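Local coordinates for protein EF0056 (Enterococcus faecalis, PDB 6ORI) that is a surface protein of uncertain function, with immunoglobulin-like β-rich domains and a bound calcium ion, probably linked to biofilm formation, at residues A[253-258]-A[325-330]; A[267-272]-A[344-349]; A[68-73]-A[124-129]. All coordinates share one frame; numbering follows the deposited sequence. Where two conformers were deposited one is given.

Contact 1: A[253-258]-A[325-330]; sequences SYSTSA and DLTKLI
The ring of Y254, on the one-turn helix 254-257, lies against L326 at the start of the 3-10 turn 326-328. The apolar contact is made at the phenol end: CZ of Y254 lies 3.7 Å from CB of L326, and the two side chains cross at about a right angle. CG of Y254 stands anti to its backbone N (chi1 -180°), which carries the ring out toward the turn. CG2 of T327 lies 4.1 Å from Y254 CD2 and 3.4 Å from S255 OG, the latter in one of two conformers of S255.

Polar links run through water. One water sits in the plane of the Y254 ring at its edge, 2.7 Å from OH, and accepts from the backbone N of L326. The phenol oxygen is also hydrogen-bonded to the backbone N of W263. A second water donates a hydrogen bond to D325 OD1 and reaches S255 OG.

Within the turn, the bond from T327 N to D325 OD1 closes an Asx turn, and T327 OG1 adds a second at 2.7 Å. The two helical turns therefore meet through a tyrosine and, beside it, through the S255-T327 approach and a water.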
loop_
_atom_site.group_PDB
_atom_site.type_symbol
_atom_site.label_atom_id
_atom_site.label_comp_id
_atom_site.label_asym_id
_atom_site.label_seq_id
_atom_site.Cartn_x
_atom_site.Cartn_y
_atom_site.Cartn_z
ATOM N N SER A 253 5.695 19.014 -8.368
ATOM C CA SER A 253 4.991 20.086 -7.690
ATOM C C SER A 253 3.616 20.276 -8.326
ATOM O O SER A 253 3.510 20.618 -9.512
ATOM C CB SER A 253 5.773 21.382 -7.812
ATOM O OG SER A 253 4.956 22.487 -7.440
ATOM N N TYR A 254 2.571 20.088 -7.536
ATOM C CA TYR A 254 1.210 20.348 -8.020
ATOM C C TYR A 254 1.015 21.800 -8.398
ATOM O O TYR A 254 0.485 22.107 -9.450
ATOM C CB TYR A 254 0.192 19.958 -6.959
ATOM C CG TYR A 254 -1.260 20.187 -7.359
ATOM C CD1 TYR A 254 -1.970 19.211 -8.049
ATOM C CD2 TYR A 254 -1.920 21.363 -7.021
ATOM C CE1 TYR A 254 -3.301 19.428 -8.423
ATOM C CE2 TYR A 254 -3.245 21.580 -7.372
ATOM C CZ TYR A 254 -3.928 20.605 -8.073
ATOM O OH TYR A 254 -5.253 20.738 -8.431
ATOM N N SER A 255 1.460 22.685 -7.516
ATOM C CA SER A 255 1.285 24.117 -7.705
ATOM C C SER A 255 1.916 24.610 -8.992
ATOM O O SER A 255 1.311 25.391 -9.729
ATOM C CB SER A 255 1.889 24.848 -6.502
ATOM O OG SER A 255 1.193 24.491 -5.326
ATOM N N THR A 256 3.125 24.156 -9.280
ATOM C CA THR A 256 3.821 24.645 -10.468
ATOM C C THR A 256 3.449 23.894 -11.752
ATOM O O THR A 256 3.395 24.493 -12.816
ATOM C CB THR A 256 5.336 24.629 -10.310
ATOM O OG1 THR A 256 5.804 23.285 -10.249
ATOM C CG2 THR A 256 5.755 25.362 -9.070
ATOM N N SER A 257 3.137 22.606 -11.653
ATOM C CA SER A 257 3.142 21.743 -12.822
ATOM C C SER A 257 1.845 21.009 -13.153
ATOM O O SER A 257 1.698 20.514 -14.264
ATOM C CB SER A 257 4.251 20.698 -12.667
ATOM O OG SER A 257 5.506 21.329 -12.477
ATOM N N ALA A 258 0.899 20.897 -12.226
ATOM C CA ALA A 258 -0.294 20.127 -12.532
ATOM C C ALA A 258 -1.103 20.759 -13.650
ATOM O O ALA A 258 -1.281 21.967 -13.676
ATOM C CB ALA A 258 -1.165 19.972 -11.303
ATOM N N ASP A 325 -7.450 25.328 -4.710
ATOM C CA ASP A 325 -6.038 25.090 -4.408
ATOM C C ASP A 325 -5.924 23.790 -3.609
ATOM O O ASP A 325 -6.012 23.779 -2.380
ATOM C CB ASP A 325 -5.380 26.243 -3.653
ATOM C CG ASP A 325 -3.923 25.981 -3.375
ATOM O OD1 ASP A 325 -3.404 24.917 -3.782
ATOM O OD2 ASP A 325 -3.277 26.854 -2.744
ATOM N N LEU A 326 -5.688 22.700 -4.322
ATOM C CA LEU A 326 -5.722 21.383 -3.715
ATOM C C LEU A 326 -4.628 21.169 -2.687
ATOM O O LEU A 326 -4.715 20.239 -1.877
ATOM C CB LEU A 326 -5.644 20.304 -4.787
ATOM C CG LEU A 326 -5.937 18.855 -4.379
ATOM C CD1 LEU A 326 -7.260 18.705 -3.683
ATOM C CD2 LEU A 326 -5.871 17.969 -5.605
ATOM N N THR A 327 -3.615 22.032 -2.683
ATOM C CA THR A 327 -2.572 21.930 -1.657
ATOM C C THR A 327 -3.128 22.253 -0.258
ATOM O O THR A 327 -2.455 21.986 0.742
ATOM C CB THR A 327 -1.346 22.822 -1.927
ATOM O OG1 THR A 327 -1.692 24.209 -1.779
ATOM C CG2 THR A 327 -0.782 22.559 -3.301
ATOM N N LYS A 328 -4.337 22.797 -0.160
ATOM C CA LYS A 328 -4.982 22.997 1.137
ATOM C C LYS A 328 -5.416 21.647 1.736
ATOM O O LYS A 328 -5.570 21.521 2.960
ATOM C CB LYS A 328 -6.186 23.923 0.991
ATOM C CG LYS A 328 -5.808 25.362 0.693
ATOM C CD LYS A 328 -7.037 26.263 0.714
ATOM C CE LYS A 328 -7.357 26.803 -0.661
ATOM N NZ LYS A 328 -8.757 27.308 -0.773
ATOM N N LEU A 329 -5.642 20.654 0.877
ATOM C CA LEU A 329 -6.140 19.350 1.336
ATOM C C LEU A 329 -5.082 18.256 1.347
ATOM O O LEU A 329 -5.162 17.314 2.150
ATOM C CB LEU A 329 -7.291 18.864 0.479
ATOM C CG LEU A 329 -8.480 19.794 0.317
ATOM C CD1 LEU A 329 -9.585 19.117 -0.433
ATOM C CD2 LEU A 329 -8.994 20.289 1.666
ATOM N N ILE A 330 -4.118 18.352 0.438
ATOM C CA ILE A 330 -3.098 17.313 0.278
ATOM C C ILE A 330 -1.726 17.963 0.349
ATOM O O ILE A 330 -1.495 18.963 -0.310
ATOM C CB ILE A 330 -3.242 16.599 -1.080
ATOM C CG1 ILE A 330 -4.578 15.852 -1.174
ATOM C CG2 ILE A 330 -2.048 15.666 -1.366
ATOM C CD1 ILE A 330 -4.894 15.280 -2.582
HETATM O O HOH W 1 -6.357 22.891 -7.208
HETATM O O HOH W 2 -1.739 24.942 -6.000
#

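Contact 2: A[267-272]-A[344-349]; sequences YKIDER and YVLQLT
Y267 and I269 on strand 264-269 face Y344 and L346 on strand 340-348 across the interior of a β-sandwich, each strand belonging to a different sheet. Alternate residues point inward, and the pairs follow in the same order along both strands, with CA atoms 8.3 Å apart for Y267 and Y344 and 9.1 Å for I269 and L346.

The tyrosines make an oblique aromatic pair, ring centroids 4.8 Å apart and planes at 44°. Y267 brings CD1 to 3.6 Å from CE1 of Y344, while its CB lies over one face of the Y344 ring, offset toward the rim, a CH-pi contact. With chi1 at 43°, CG of Y267 sits between its own N and carbonyl carbon, which brings CB and CD1 both against the Y344 ring. L305 touches both tyrosine side chains, and the hydroxyl of Y267 is hydrogen-bonded to A306 O.

This is the core of the C-terminal immunoglobulin-like domain: a four-stranded sheet holding 264-269 packs on a five-stranded one holding 340-348. One step further along, the aliphatic pair takes over. In one of two conformers of I269, its CG2 lies 3.6 Å from CD1 of L346, the two side chains running past each other in opposite directions; V277 and F377 also press on I269.

At D270 the chain turns. OD1 accepts from R272 N through its anti lone pair, an Asx turn, and R272 grips the carboxylate side-on, NE to OD1 and NH2 to OD2, each at 3.0 Å. R272 NH1 also donates to E373 O, immediately before D374 of the calcium site.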
loop_
_atom_site.group_PDB
_atom_site.type_symbol
_atom_site.label_atom_id
_atom_site.label_comp_id
_atom_site.label_asym_id
_atom_site.label_seq_id
_atom_site.Cartn_x
_atom_site.Cartn_y
_atom_site.Cartn_z
ATOM N N TYR A 267 -11.940 8.202 -3.609
ATOM C CA TYR A 267 -11.913 7.087 -2.676
ATOM C C TYR A 267 -13.152 6.257 -2.924
ATOM O O TYR A 267 -14.202 6.771 -3.300
ATOM C CB TYR A 267 -11.811 7.596 -1.220
ATOM C CG TYR A 267 -12.724 8.781 -0.968
ATOM C CD1 TYR A 267 -12.329 10.064 -1.253
ATOM C CD2 TYR A 267 -14.005 8.597 -0.489
ATOM C CE1 TYR A 267 -13.192 11.158 -1.079
ATOM C CE2 TYR A 267 -14.863 9.662 -0.309
ATOM C CZ TYR A 267 -14.459 10.939 -0.611
ATOM O OH TYR A 267 -15.330 12.002 -0.457
ATOM N N LYS A 268 -13.005 4.964 -2.719
ATOM C CA LYS A 268 -14.085 4.010 -2.896
ATOM C C LYS A 268 -14.024 3.006 -1.783
ATOM O O LYS A 268 -12.960 2.447 -1.483
ATOM C CB LYS A 268 -13.976 3.288 -4.241
ATOM C CG LYS A 268 -15.168 2.366 -4.541
ATOM C CD LYS A 268 -14.999 1.681 -5.899
ATOM C CE LYS A 268 -16.273 0.955 -6.325
ATOM N NZ LYS A 268 -16.673 -0.083 -5.341
ATOM N N ILE A 269 -15.145 2.781 -1.113
ATOM C CA ILE A 269 -15.178 1.787 -0.049
ATOM C C ILE A 269 -16.173 0.696 -0.380
ATOM O O ILE A 269 -17.200 0.929 -1.022
ATOM C CB ILE A 269 -15.479 2.397 1.336
ATOM C CG1 ILE A 269 -16.963 2.760 1.494
ATOM C CG2 ILE A 269 -14.575 3.611 1.582
ATOM C CD1 ILE A 269 -17.374 3.027 2.927
ATOM N N ASP A 270 -15.841 -0.493 0.093
ATOM C CA ASP A 270 -16.604 -1.693 -0.164
ATOM C C ASP A 270 -18.091 -1.431 0.082
ATOM O O ASP A 270 -18.468 -0.883 1.105
ATOM C CB ASP A 270 -16.101 -2.790 0.789
ATOM C CG ASP A 270 -16.591 -4.165 0.409
ATOM O OD1 ASP A 270 -17.806 -4.436 0.504
ATOM O OD2 ASP A 270 -15.736 -4.977 0.025
ATOM N N GLU A 271 -18.923 -1.827 -0.879
ATOM C CA GLU A 271 -20.345 -1.537 -0.804
ATOM C C GLU A 271 -20.984 -2.044 0.497
ATOM O O GLU A 271 -21.891 -1.425 1.023
ATOM C CB GLU A 271 -21.082 -2.106 -2.031
ATOM C CG GLU A 271 -20.942 -3.603 -2.228
ATOM C CD GLU A 271 -21.749 -4.123 -3.400
ATOM O OE1 GLU A 271 -22.774 -3.496 -3.743
ATOM O OE2 GLU A 271 -21.356 -5.160 -3.978
ATOM N N ARG A 272 -20.492 -3.161 1.018
ATOM C CA ARG A 272 -21.065 -3.695 2.243
ATOM C C ARG A 272 -20.860 -2.796 3.462
ATOM O O ARG A 272 -21.641 -2.820 4.422
ATOM C CB ARG A 272 -20.502 -5.082 2.500
ATOM C CG ARG A 272 -20.935 -6.115 1.491
ATOM C CD ARG A 272 -20.141 -7.389 1.654
ATOM N NE ARG A 272 -18.755 -7.171 1.282
ATOM C CZ ARG A 272 -17.730 -7.887 1.722
ATOM N NH1 ARG A 272 -17.912 -8.896 2.572
ATOM N NH2 ARG A 272 -16.516 -7.598 1.291
ATOM N N TYR A 344 -7.771 8.884 4.745
ATOM C CA TYR A 344 -9.211 8.904 4.919
ATOM C C TYR A 344 -9.579 8.136 6.171
ATOM O O TYR A 344 -9.093 7.006 6.411
ATOM C CB TYR A 344 -9.899 8.295 3.696
ATOM C CG TYR A 344 -9.535 8.984 2.412
ATOM C CD1 TYR A 344 -9.996 10.267 2.143
ATOM C CD2 TYR A 344 -8.763 8.357 1.450
ATOM C CE1 TYR A 344 -9.684 10.911 1.009
ATOM C CE2 TYR A 344 -8.433 9.011 0.275
ATOM C CZ TYR A 344 -8.916 10.276 0.055
ATOM O OH TYR A 344 -8.651 10.992 -1.074
ATOM N N VAL A 345 -10.405 8.745 7.007
ATOM C CA VAL A 345 -10.845 8.154 8.261
ATOM C C VAL A 345 -12.331 7.801 8.141
ATOM O O VAL A 345 -13.175 8.699 8.067
ATOM C CB VAL A 345 -10.618 9.128 9.415
ATOM C CG1 VAL A 345 -11.064 8.513 10.713
ATOM C CG2 VAL A 345 -9.160 9.569 9.498
ATOM N N LEU A 346 -12.641 6.511 8.125
ATOM C CA LEU A 346 -14.008 6.017 7.951
ATOM C C LEU A 346 -14.527 5.654 9.318
ATOM O O LEU A 346 -14.220 4.588 9.832
ATOM C CB LEU A 346 -14.025 4.771 7.048
ATOM C CG LEU A 346 -13.255 4.843 5.721
ATOM C CD1 LEU A 346 -13.361 3.540 4.965
ATOM C CD2 LEU A 346 -13.784 5.957 4.869
ATOM N N GLN A 347 -15.300 6.539 9.918
ATOM C CA GLN A 347 -15.840 6.292 11.242
ATOM C C GLN A 347 -16.924 5.240 11.178
ATOM O O GLN A 347 -17.819 5.310 10.350
ATOM C CB GLN A 347 -16.394 7.585 11.819
ATOM C CG GLN A 347 -15.360 8.716 11.861
ATOM C CD GLN A 347 -15.750 9.832 12.799
ATOM O OE1 GLN A 347 -16.934 10.092 13.014
ATOM N NE2 GLN A 347 -14.752 10.501 13.369
ATOM N N LEU A 348 -16.821 4.225 12.023
ATOM C CA LEU A 348 -17.816 3.167 12.044
ATOM C C LEU A 348 -19.016 3.551 12.901
ATOM O O LEU A 348 -18.887 4.243 13.896
ATOM C CB LEU A 348 -17.188 1.889 12.579
ATOM C CG LEU A 348 -16.007 1.360 11.768
ATOM C CD1 LEU A 348 -15.405 0.180 12.494
ATOM C CD2 LEU A 348 -16.399 0.993 10.365
ATOM N N THR A 349 -20.189 3.045 12.523
ATOM C CA THR A 349 -21.433 3.355 13.228
ATOM C C THR A 349 -21.628 2.469 14.435
ATOM O O THR A 349 -22.412 2.805 15.324
ATOM C CB THR A 349 -22.640 3.133 12.331
ATOM O OG1 THR A 349 -22.593 1.797 11.842
ATOM C CG2 THR A 349 -22.650 4.107 11.163
#

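Contact 3: A[68-73]-A[124-129]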
loop_
_atom_site.group_PDB
_atom_site.type_symbol
_atom_site.label_atom_id
_atom_site.label_comp_id
_atom_site.label_asym_id
_atom_site.label_seq_id
_atom_site.Cartn_x
_atom_site.Cartn_y
_atom_site.Cartn_z
ATOM N N TRP A 68 19.957 -2.982 7.475
ATOM C CA TRP A 68 18.630 -2.755 6.929
ATOM C C TRP A 68 18.260 -3.907 6.023
ATOM O O TRP A 68 18.913 -4.153 5.010
ATOM C CB TRP A 68 18.646 -1.453 6.158
ATOM C CG TRP A 68 19.235 -0.316 6.931
ATOM C CD1 TRP A 68 20.413 0.296 6.672
ATOM C CD2 TRP A 68 18.689 0.324 8.096
ATOM N NE1 TRP A 68 20.647 1.289 7.601
ATOM C CE2 TRP A 68 19.600 1.325 8.481
ATOM C CE3 TRP A 68 17.532 0.149 8.850
ATOM C CZ2 TRP A 68 19.394 2.139 9.582
ATOM C CZ3 TRP A 68 17.314 0.974 9.933
ATOM C CH2 TRP A 68 18.245 1.957 10.291
ATOM N N GLU A 69 17.197 -4.607 6.401
ATOM C CA GLU A 69 16.770 -5.808 5.674
ATOM C C GLU A 69 15.320 -5.699 5.236
ATOM O O GLU A 69 14.425 -5.469 6.047
ATOM C CB GLU A 69 16.944 -7.033 6.548
ATOM C CG GLU A 69 16.593 -8.336 5.871
ATOM C CD GLU A 69 16.985 -9.499 6.731
ATOM O OE1 GLU A 69 16.167 -9.884 7.597
ATOM O OE2 GLU A 69 18.133 -9.966 6.581
ATOM N N ILE A 70 15.096 -5.882 3.947
ATOM C CA ILE A 70 13.760 -5.886 3.392
ATOM C C ILE A 70 13.195 -7.278 3.567
ATOM O O ILE A 70 13.885 -8.276 3.271
ATOM C CB ILE A 70 13.798 -5.544 1.892
ATOM C CG1 ILE A 70 14.292 -4.103 1.665
ATOM C CG2 ILE A 70 12.408 -5.740 1.241
ATOM C CD1 ILE A 70 14.595 -3.789 0.215
ATOM N N ARG A 71 11.984 -7.360 4.088
ATOM C CA ARG A 71 11.276 -8.608 4.202
ATOM C C ARG A 71 10.024 -8.572 3.362
ATOM O O ARG A 71 9.333 -7.550 3.284
ATOM C CB ARG A 71 10.975 -8.947 5.655
ATOM C CG ARG A 71 12.281 -9.351 6.357
ATOM C CD ARG A 71 12.106 -9.933 7.710
ATOM N NE ARG A 71 13.409 -10.225 8.290
ATOM C CZ ARG A 71 13.581 -10.645 9.529
ATOM N NH1 ARG A 71 12.547 -10.805 10.340
ATOM N NH2 ARG A 71 14.803 -10.871 9.963
ATOM N N LEU A 72 9.755 -9.684 2.681
ATOM C CA LEU A 72 8.596 -9.829 1.807
ATOM C C LEU A 72 7.836 -11.059 2.289
ATOM O O LEU A 72 8.350 -12.184 2.242
ATOM C CB LEU A 72 9.028 -10.008 0.368
ATOM C CG LEU A 72 7.908 -10.278 -0.623
ATOM C CD1 LEU A 72 6.969 -9.090 -0.771
ATOM C CD2 LEU A 72 8.510 -10.670 -1.964
ATOM N N GLN A 73 6.629 -10.839 2.804
ATOM C CA GLN A 73 5.719 -11.914 3.183
ATOM C C GLN A 73 4.728 -12.126 2.043
ATOM O O GLN A 73 4.175 -11.150 1.499
ATOM C CB GLN A 73 4.959 -11.615 4.484
ATOM C CG GLN A 73 3.992 -12.738 4.891
ATOM C CD GLN A 73 3.412 -12.574 6.295
ATOM O OE1 GLN A 73 4.083 -12.101 7.213
ATOM N NE2 GLN A 73 2.166 -12.997 6.469
ATOM N N GLY A 124 22.499 -5.848 -1.663
ATOM C CA GLY A 124 21.109 -5.447 -1.559
ATOM C C GLY A 124 20.620 -4.717 -2.796
ATOM O O GLY A 124 21.138 -4.891 -3.907
ATOM N N LEU A 125 19.573 -3.907 -2.634
ATOM C CA LEU A 125 18.863 -3.332 -3.776
ATOM C C LEU A 125 19.147 -1.877 -4.117
ATOM O O LEU A 125 19.201 -1.530 -5.281
ATOM C CB LEU A 125 17.351 -3.456 -3.582
ATOM C CG LEU A 125 16.832 -4.870 -3.308
ATOM C CD1 LEU A 125 15.316 -4.896 -3.321
ATOM C CD2 LEU A 125 17.367 -5.891 -4.283
ATOM N N PHE A 126 19.252 -1.021 -3.106
ATOM C CA PHE A 126 19.149 0.430 -3.296
ATOM C C PHE A 126 20.421 1.170 -2.893
ATOM O O PHE A 126 21.071 0.869 -1.884
ATOM C CB PHE A 126 17.953 0.963 -2.493
ATOM C CG PHE A 126 16.632 0.354 -2.902
ATOM C CD1 PHE A 126 16.231 0.392 -4.229
ATOM C CD2 PHE A 126 15.807 -0.283 -1.984
ATOM C CE1 PHE A 126 15.052 -0.176 -4.622
ATOM C CE2 PHE A 126 14.602 -0.844 -2.396
ATOM C CZ PHE A 126 14.248 -0.781 -3.710
ATOM N N ALA A 127 20.784 2.155 -3.697
ATOM C CA ALA A 127 22.012 2.906 -3.471
ATOM C C ALA A 127 21.898 3.697 -2.171
ATOM O O ALA A 127 21.027 4.562 -2.020
ATOM C CB ALA A 127 22.298 3.810 -4.651
ATOM N N GLY A 128 22.774 3.402 -1.213
ATOM C CA GLY A 128 22.701 4.026 0.092
ATOM C C GLY A 128 22.917 5.529 0.070
ATOM O O GLY A 128 22.325 6.252 0.856
ATOM N N ALA A 129 23.774 6.000 -0.820
ATOM C CA ALA A 129 24.137 7.401 -0.839
ATOM C C ALA A 129 23.149 8.257 -1.617
ATOM O O ALA A 129 23.254 9.488 -1.590
ATOM C CB ALA A 129 25.546 7.569 -1.413
#
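I70 ends its side chain in CD1, which meets both L125 and F126 of the irregular loop 124-129. The methyl is 3.8 Å from CD1 of L125, tip to tip along obliquely set chains, and 3.9 Å from CE2 of F126, which it approaches at an oblique angle to the ring. The I70 side chain runs at about a right angle to that of F126. Its CG1 lies anti to the carbonyl carbon (chi1 -65°) and the chain extends onward from there, which delivers CD1 to the loop.

Behind the methyl the loop is packed against itself: CB of L125 sits over the centre of one face of the F126 ring, 3.8 Å above the plane. Y118 meets F126 edge-to-face, and A137 of strand 135-144 touches both L125 and F126. I169 adds to the packing on I70. The loop, which joins strands 113-117 and 135-144, thus brings the ends of two large side chains to one methyl of strand 68-74 in the N-terminal part of the chain.

E69 and R71 flank I70 in the strand, and their side chains pair with each other. OE1 of E69 takes both NE and NH2 of R71, each at 2.9 Å, so the guanidinium grips a single oxygen side-on; both bonds lie close to the guanidinium plane. E21 and D178 add salt bridges, so the buried guanidinium is balanced by three carboxylates.

The contact itself is wholly apolar: a single methyl bridging a leucine and a phenylalanine joins loop to strand by hydrophobic burial, while the E69-R71 pair and its outside partners play no part in it.

From the N terminus, contact 3 comes first: strand 68-74 is left behind, and about fifty residues later the loop 124-129 returns to it, closing a loop wholly within the N-terminal half. Contacts 1 and 2 follow in series with it and cross each other. Contact 1 opens at helix 254-257 and contact 2 just after, on strand 264-269; contact 1 then closes at 325-330 before contact 2 closes on strand 340-348. Contact 2 joins the two sheets of the C-terminal sandwich, and contact 1 ties helix 254-257 to the connection between strands 318-322 and 340-348, its centre about 25 Å from that of contact 2. Contacts 2 and 3 lie on opposite sides of the chain's centre.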